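Local coordinates for protein crispr-associated endoribonuclease CAS2 (Thermococcus onnurineus, PDB 5G4D) that probably acts in the adaptation stage of CRISPR immunity as a homodimer that joins a Cas1 dimer, and is predicted to be a magnesium-dependent endoribonuclease, at residues M4-V9 with R26-V31; V35-V40 with R69-R74. All coordinates share one frame; numbering follows the deposited sequence.

The two contacts lie about 7 Å apart, centre to centre, and belong to the two faces of one antiparallel sheet. Contact 1 is wholly apolar and buried: aliphatic tips from strand 4-11 meet a leucine leading into strand 29-32, on the face that carries the helices. Contact 2, partly buried, lies on the face turned to the second subunit, where a glutamate of strand 35-40 takes the arginine of the C-terminal segment in a salt bridge. Strand 35-40 joins them, being the sheet neighbour of both 4-11 and 29-32. Y5 OH of the first contact reaches E37 OE1 of the second, 2.5 Å away, in a probable hydrogen bond.

Contact 1 (M4-V9 with R26-V31); sequences MYVVIV and RHLHWV
The ferredoxin-like fold of Cas2 keeps its helices on one face of an antiparallel sheet, and here V6 and I8 of strand 4-11 meet L28, just before strand 29-32, in the core beneath them. Strands 4-11 and 29-32 are not neighbours in the sheet, and the CA atoms of V6 and L28 stay 8.8 Å apart, so only side chains span the gap. L28 points its CB toward strand 4-11, and its two methyls do the touching. L28 CD1 touches both partners, 3.6 Å from I8 CD1 and 3.9 Å from V6 CG2, while L28 CD2 is also 3.9 Å from V6 CG2. L28 crosses both side chains at about a right angle. I8 reaches it because CG1 lies anti to the carbonyl carbon (chi1 -60°) and the chain then runs extended to CD1. Beta-branched V6 and I8 suit a strand, and the longer, forked leucine fills the distance from the more remote segment. None of the touching groups has a polar atom that would need a partner when buried. Strand 35-40 runs between, bonded through G38 and F36 to V6 and I8, and L28 also packs on F36 and V40. I8 continues onto I48 of helix 42-55, and V6 onto I65 of strand 62-68.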
loop_
_atom_site.group_PDB
_atom_site.type_symbol
_atom_site.label_atom_id
_atom_site.label_comp_id
_atom_site.label_asym_id
_atom_site.label_seq_id
_atom_site.Cartn_x
_atom_site.Cartn_y
_atom_site.Cartn_z
ATOM N N MET A 4 -13.525 7.888 8.244
ATOM C CA MET A 4 -12.396 6.974 8.367
ATOM C C MET A 4 -11.224 7.485 7.541
ATOM O O MET A 4 -11.299 8.522 6.877
ATOM C CB MET A 4 -12.790 5.536 7.988
ATOM C CG MET A 4 -13.471 5.309 6.660
ATOM S SD MET A 4 -14.197 3.637 6.620
ATOM C CE MET A 4 -14.721 3.542 4.904
ATOM N N TYR A 5 -10.109 6.766 7.628
ATOM C CA TYR A 5 -8.902 7.061 6.868
ATOM C C TYR A 5 -8.579 5.841 6.015
ATOM O O TYR A 5 -8.619 4.716 6.511
ATOM C CB TYR A 5 -7.734 7.382 7.814
ATOM C CG TYR A 5 -6.582 8.074 7.148
ATOM C CD1 TYR A 5 -5.607 7.346 6.470
ATOM C CD2 TYR A 5 -6.451 9.460 7.200
ATOM C CE1 TYR A 5 -4.552 7.980 5.840
ATOM C CE2 TYR A 5 -5.397 10.101 6.579
ATOM C CZ TYR A 5 -4.451 9.358 5.894
ATOM O OH TYR A 5 -3.397 9.975 5.267
ATOM N N VAL A 6 -8.276 6.049 4.734
ATOM C CA VAL A 6 -8.042 4.910 3.849
ATOM C C VAL A 6 -6.631 4.948 3.278
ATOM O O VAL A 6 -6.033 6.010 3.072
ATOM C CB VAL A 6 -9.076 4.834 2.700
ATOM C CG1 VAL A 6 -10.467 4.526 3.259
ATOM C CG2 VAL A 6 -9.071 6.128 1.878
ATOM N N VAL A 7 -6.092 3.758 3.035
ATOM C CA VAL A 7 -4.902 3.575 2.205
ATOM C C VAL A 7 -5.335 2.666 1.075
ATOM O O VAL A 7 -5.844 1.567 1.327
ATOM C CB VAL A 7 -3.719 2.949 2.969
ATOM C CG1 VAL A 7 -2.553 2.688 1.998
ATOM C CG2 VAL A 7 -3.288 3.815 4.146
ATOM N N ILE A 8 -5.150 3.115 -0.166
ATOM C CA ILE A 8 -5.589 2.355 -1.331
ATOM C C ILE A 8 -4.371 1.963 -2.153
ATOM O O ILE A 8 -3.559 2.820 -2.523
ATOM C CB ILE A 8 -6.582 3.148 -2.196
ATOM C CG1 ILE A 8 -7.819 3.501 -1.373
ATOM C CG2 ILE A 8 -6.962 2.327 -3.434
ATOM C CD1 ILE A 8 -8.953 4.065 -2.222
ATOM N N VAL A 9 -4.248 0.672 -2.440
ATOM C CA VAL A 9 -3.205 0.158 -3.327
ATOM C C VAL A 9 -3.898 -0.561 -4.473
ATOM O O VAL A 9 -4.950 -1.176 -4.278
ATOM C CB VAL A 9 -2.231 -0.789 -2.589
ATOM C CG1 VAL A 9 -1.520 -0.048 -1.481
ATOM C CG2 VAL A 9 -2.983 -1.994 -2.030
ATOM N N ARG A 26 -8.012 12.916 -7.746
ATOM C CA ARG A 26 -9.075 13.856 -7.421
ATOM C C ARG A 26 -9.696 13.621 -6.047
ATOM O O ARG A 26 -10.592 14.378 -5.656
ATOM C CB ARG A 26 -10.167 13.790 -8.488
ATOM C CG ARG A 26 -9.691 14.103 -9.895
ATOM C CD ARG A 26 -10.790 13.815 -10.905
ATOM N NE ARG A 26 -10.938 14.907 -11.848
ATOM C CZ ARG A 26 -10.436 14.897 -13.078
ATOM N NH1 ARG A 26 -9.767 13.841 -13.511
ATOM N NH2 ARG A 26 -10.604 15.942 -13.885
ATOM N N HIS A 27 -9.251 12.613 -5.293
ATOM C CA HIS A 27 -9.946 12.268 -4.060
ATOM C C HIS A 27 -8.995 12.044 -2.893
ATOM O O HIS A 27 -9.378 12.253 -1.738
ATOM C CB HIS A 27 -10.809 11.024 -4.278
ATOM C CG HIS A 27 -11.939 11.240 -5.236
ATOM N ND1 HIS A 27 -13.176 11.696 -4.832
ATOM C CD2 HIS A 27 -12.014 11.085 -6.579
ATOM C CE1 HIS A 27 -13.970 11.799 -5.885
ATOM N NE2 HIS A 27 -13.290 11.439 -6.958
ATOM N N LEU A 28 -7.758 11.638 -3.180
ATOM C CA LEU A 28 -6.832 11.223 -2.138
ATOM C C LEU A 28 -5.424 11.731 -2.434
ATOM O O LEU A 28 -5.109 12.172 -3.543
ATOM C CB LEU A 28 -6.826 9.691 -1.996
ATOM C CG LEU A 28 -8.128 9.036 -1.526
ATOM C CD1 LEU A 28 -8.024 7.534 -1.609
ATOM C CD2 LEU A 28 -8.460 9.468 -0.094
ATOM N N HIS A 29 -4.566 11.634 -1.422
ATOM C CA HIS A 29 -3.168 12.017 -1.551
ATOM C C HIS A 29 -2.375 10.907 -2.239
ATOM O O HIS A 29 -2.482 9.734 -1.873
ATOM C CB HIS A 29 -2.568 12.305 -0.173
ATOM C CG HIS A 29 -3.222 13.432 0.560
ATOM N ND1 HIS A 29 -3.048 14.756 0.206
ATOM C CD2 HIS A 29 -4.026 13.436 1.649
ATOM C CE1 HIS A 29 -3.730 15.523 1.039
ATOM N NE2 HIS A 29 -4.329 14.747 1.928
ATOM N N TRP A 30 -1.573 11.277 -3.230
ATOM C CA TRP A 30 -0.727 10.315 -3.924
ATOM C C TRP A 30 0.541 10.077 -3.107
ATOM O O TRP A 30 1.284 11.022 -2.820
ATOM C CB TRP A 30 -0.397 10.830 -5.324
ATOM C CG TRP A 30 0.460 9.909 -6.130
ATOM C CD1 TRP A 30 0.039 8.881 -6.923
ATOM C CD2 TRP A 30 1.891 9.935 -6.237
ATOM N NE1 TRP A 30 1.109 8.266 -7.516
ATOM C CE2 TRP A 30 2.263 8.892 -7.111
ATOM C CE3 TRP A 30 2.893 10.736 -5.676
ATOM C CZ2 TRP A 30 3.594 8.632 -7.443
ATOM C CZ3 TRP A 30 4.219 10.476 -6.007
ATOM C CH2 TRP A 30 4.553 9.431 -6.877
ATOM N N VAL A 31 0.782 8.825 -2.713
ATOM C CA VAL A 31 1.921 8.483 -1.850
ATOM C C VAL A 31 3.131 8.072 -2.674
ATOM O O VAL A 31 4.246 8.563 -2.467
ATOM C CB VAL A 31 1.520 7.361 -0.864
ATOM C CG1 VAL A 31 2.723 6.904 -0.010
ATOM C CG2 VAL A 31 0.350 7.787 0.001
#

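Contact 2 (V35-V40 with R69-R74); sequences VFEGEV and RSMPKR
The backbone of 35-40 is an extended strand, whereas 69-74 runs past it as a loop that becomes strand only near its end, so side chains alone join E37 and R74 across the gap. They approach from opposite directions and meet end-on in a two-pronged salt bridge: R74 NH2 donates to E37 OE1 (2.7 Å, 165°), which accepts through its syn lone pair. R74 NH1 reaches E37 OE2 at 2.8 Å. The carboxylate and guanidinium planes are 33° apart, and OE2 is met on its syn side but out of the carboxylate plane. The arginine chain bends at chi2 and chi3, folding its guanidinium back onto its own segment, where NE and NH2 both donate to P72 O, each at 3.0 Å. That second grip holds the group's rotation. Arginine suits because its flat group has N-H bonds enough for carboxylate and carbonyl together. Glutamate suits the strand position because, extended beyond CG, it carries its charge out to the arginine; M71 CG lies 4.2 Å from E37 OE1. OE1 is also hydrogen-bonded to Y5 of strand 4-11, and OE2 to Y66 OH of the second subunit. K73 and R74 pair antiparallel with a strand of that subunit, continuing the sheet across the dimer interface.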
loop_
_atom_site.group_PDB
_atom_site.type_symbol
_atom_site.label_atom_id
_atom_site.label_comp_id
_atom_site.label_asym_id
_atom_site.label_seq_id
_atom_site.Cartn_x
_atom_site.Cartn_y
_atom_site.Cartn_z
ATOM N N VAL A 35 -0.221 3.932 -4.963
ATOM C CA VAL A 35 -0.626 4.036 -3.561
ATOM C C VAL A 35 -1.207 5.418 -3.306
ATOM O O VAL A 35 -0.572 6.425 -3.633
ATOM C CB VAL A 35 0.552 3.794 -2.604
ATOM C CG1 VAL A 35 0.061 3.847 -1.140
ATOM C CG2 VAL A 35 1.253 2.471 -2.932
ATOM N N PHE A 36 -2.381 5.460 -2.675
ATOM C CA PHE A 36 -3.041 6.700 -2.270
ATOM C C PHE A 36 -3.497 6.584 -0.821
ATOM O O PHE A 36 -3.726 5.482 -0.307
ATOM C CB PHE A 36 -4.259 7.038 -3.166
ATOM C CG PHE A 36 -3.891 7.491 -4.560
ATOM C CD1 PHE A 36 -3.531 6.574 -5.527
ATOM C CD2 PHE A 36 -3.922 8.840 -4.895
ATOM C CE1 PHE A 36 -3.177 6.986 -6.821
ATOM C CE2 PHE A 36 -3.581 9.274 -6.187
ATOM C CZ PHE A 36 -3.217 8.345 -7.150
ATOM N N GLU A 37 -3.644 7.730 -0.149
ATOM C CA GLU A 37 -4.204 7.704 1.200
ATOM C C GLU A 37 -4.893 9.029 1.518
ATOM O O GLU A 37 -4.632 10.054 0.882
ATOM C CB GLU A 37 -3.134 7.390 2.263
ATOM C CG GLU A 37 -2.072 8.462 2.460
ATOM C CD GLU A 37 -1.123 8.139 3.608
ATOM O OE1 GLU A 37 -1.495 8.412 4.775
ATOM O OE2 GLU A 37 -0.019 7.620 3.345
ATOM N N GLY A 38 -5.758 8.996 2.522
ATOM C CA GLY A 38 -6.407 10.211 2.993
ATOM C C GLY A 38 -7.660 9.943 3.798
ATOM O O GLY A 38 -8.166 8.822 3.889
ATOM N N GLU A 39 -8.168 11.020 4.395
ATOM C CA GLU A 39 -9.400 10.959 5.176
ATOM C C GLU A 39 -10.621 11.039 4.264
ATOM O O GLU A 39 -10.616 11.756 3.261
ATOM C CB GLU A 39 -9.442 12.103 6.191
ATOM C CG GLU A 39 -9.030 13.449 5.607
ATOM C CD GLU A 39 -9.395 14.624 6.508
ATOM O OE1 GLU A 39 -9.124 14.548 7.727
ATOM O OE2 GLU A 39 -9.952 15.620 5.991
ATOM N N VAL A 40 -11.672 10.297 4.606
ATOM C CA VAL A 40 -12.897 10.308 3.813
ATOM C C VAL A 40 -14.120 10.236 4.715
ATOM O O VAL A 40 -14.080 9.683 5.818
ATOM C CB VAL A 40 -12.963 9.146 2.788
ATOM C CG1 VAL A 40 -11.791 9.177 1.808
ATOM C CG2 VAL A 40 -13.073 7.797 3.499
ATOM N N ARG A 69 -8.843 3.950 11.395
ATOM C CA ARG A 69 -9.589 4.853 12.267
ATOM C C ARG A 69 -9.092 6.285 12.166
ATOM O O ARG A 69 -9.862 7.229 12.393
ATOM C CB ARG A 69 -9.487 4.358 13.710
ATOM C CG ARG A 69 -10.164 3.027 13.893
ATOM C CD ARG A 69 -9.737 2.341 15.195
ATOM N NE ARG A 69 -10.400 1.056 15.324
ATOM C CZ ARG A 69 -11.688 0.939 15.640
ATOM N NH1 ARG A 69 -12.406 2.027 15.836
ATOM N NH2 ARG A 69 -12.270 -0.251 15.738
ATOM N N SER A 70 -7.826 6.451 11.808
ATOM C CA SER A 70 -7.172 7.744 11.696
ATOM C C SER A 70 -5.922 7.542 10.859
ATOM O O SER A 70 -5.564 6.409 10.514
ATOM C CB SER A 70 -6.817 8.310 13.073
ATOM O OG SER A 70 -5.909 7.440 13.729
ATOM N N MET A 71 -5.236 8.639 10.568
ATOM C CA MET A 71 -4.019 8.564 9.779
ATOM C C MET A 71 -3.000 7.678 10.488
ATOM O O MET A 71 -2.712 7.896 11.680
ATOM C CB MET A 71 -3.445 9.956 9.540
ATOM C CG MET A 71 -2.213 9.967 8.664
ATOM S SD MET A 71 -1.553 11.635 8.483
ATOM C CE MET A 71 -2.283 12.220 6.973
ATOM N N PRO A 72 -2.486 6.648 9.829
ATOM C CA PRO A 72 -1.561 5.726 10.482
ATOM C C PRO A 72 -0.158 6.297 10.576
ATOM O O PRO A 72 0.279 7.104 9.750
ATOM C CB PRO A 72 -1.593 4.495 9.566
ATOM C CG PRO A 72 -1.907 5.061 8.200
ATOM C CD PRO A 72 -2.851 6.217 8.465
ATOM N N LYS A 73 0.559 5.858 11.606
ATOM C CA LYS A 73 1.972 6.170 11.663
ATOM C C LYS A 73 2.705 5.397 10.565
ATOM O O LYS A 73 2.280 4.318 10.143
ATOM C CB LYS A 73 2.550 5.837 13.039
ATOM C CG LYS A 73 4.023 6.144 13.118
ATOM C CD LYS A 73 4.551 6.088 14.515
ATOM C CE LYS A 73 4.142 4.788 15.095
ATOM N NZ LYS A 73 5.227 3.795 14.941
ATOM N N ARG A 74 3.783 5.983 10.061
ATOM C CA ARG A 74 4.560 5.298 9.039
ATOM C C ARG A 74 6.008 5.741 9.116
ATOM O O ARG A 74 6.320 6.833 9.597
ATOM C CB ARG A 74 3.989 5.547 7.634
ATOM C CG ARG A 74 4.449 6.834 6.936
ATOM C CD ARG A 74 3.739 8.083 7.472
ATOM N NE ARG A 74 2.292 7.907 7.634
ATOM C CZ ARG A 74 1.410 8.006 6.640
ATOM N NH1 ARG A 74 1.821 8.260 5.397
ATOM N NH2 ARG A 74 0.126 7.818 6.887
#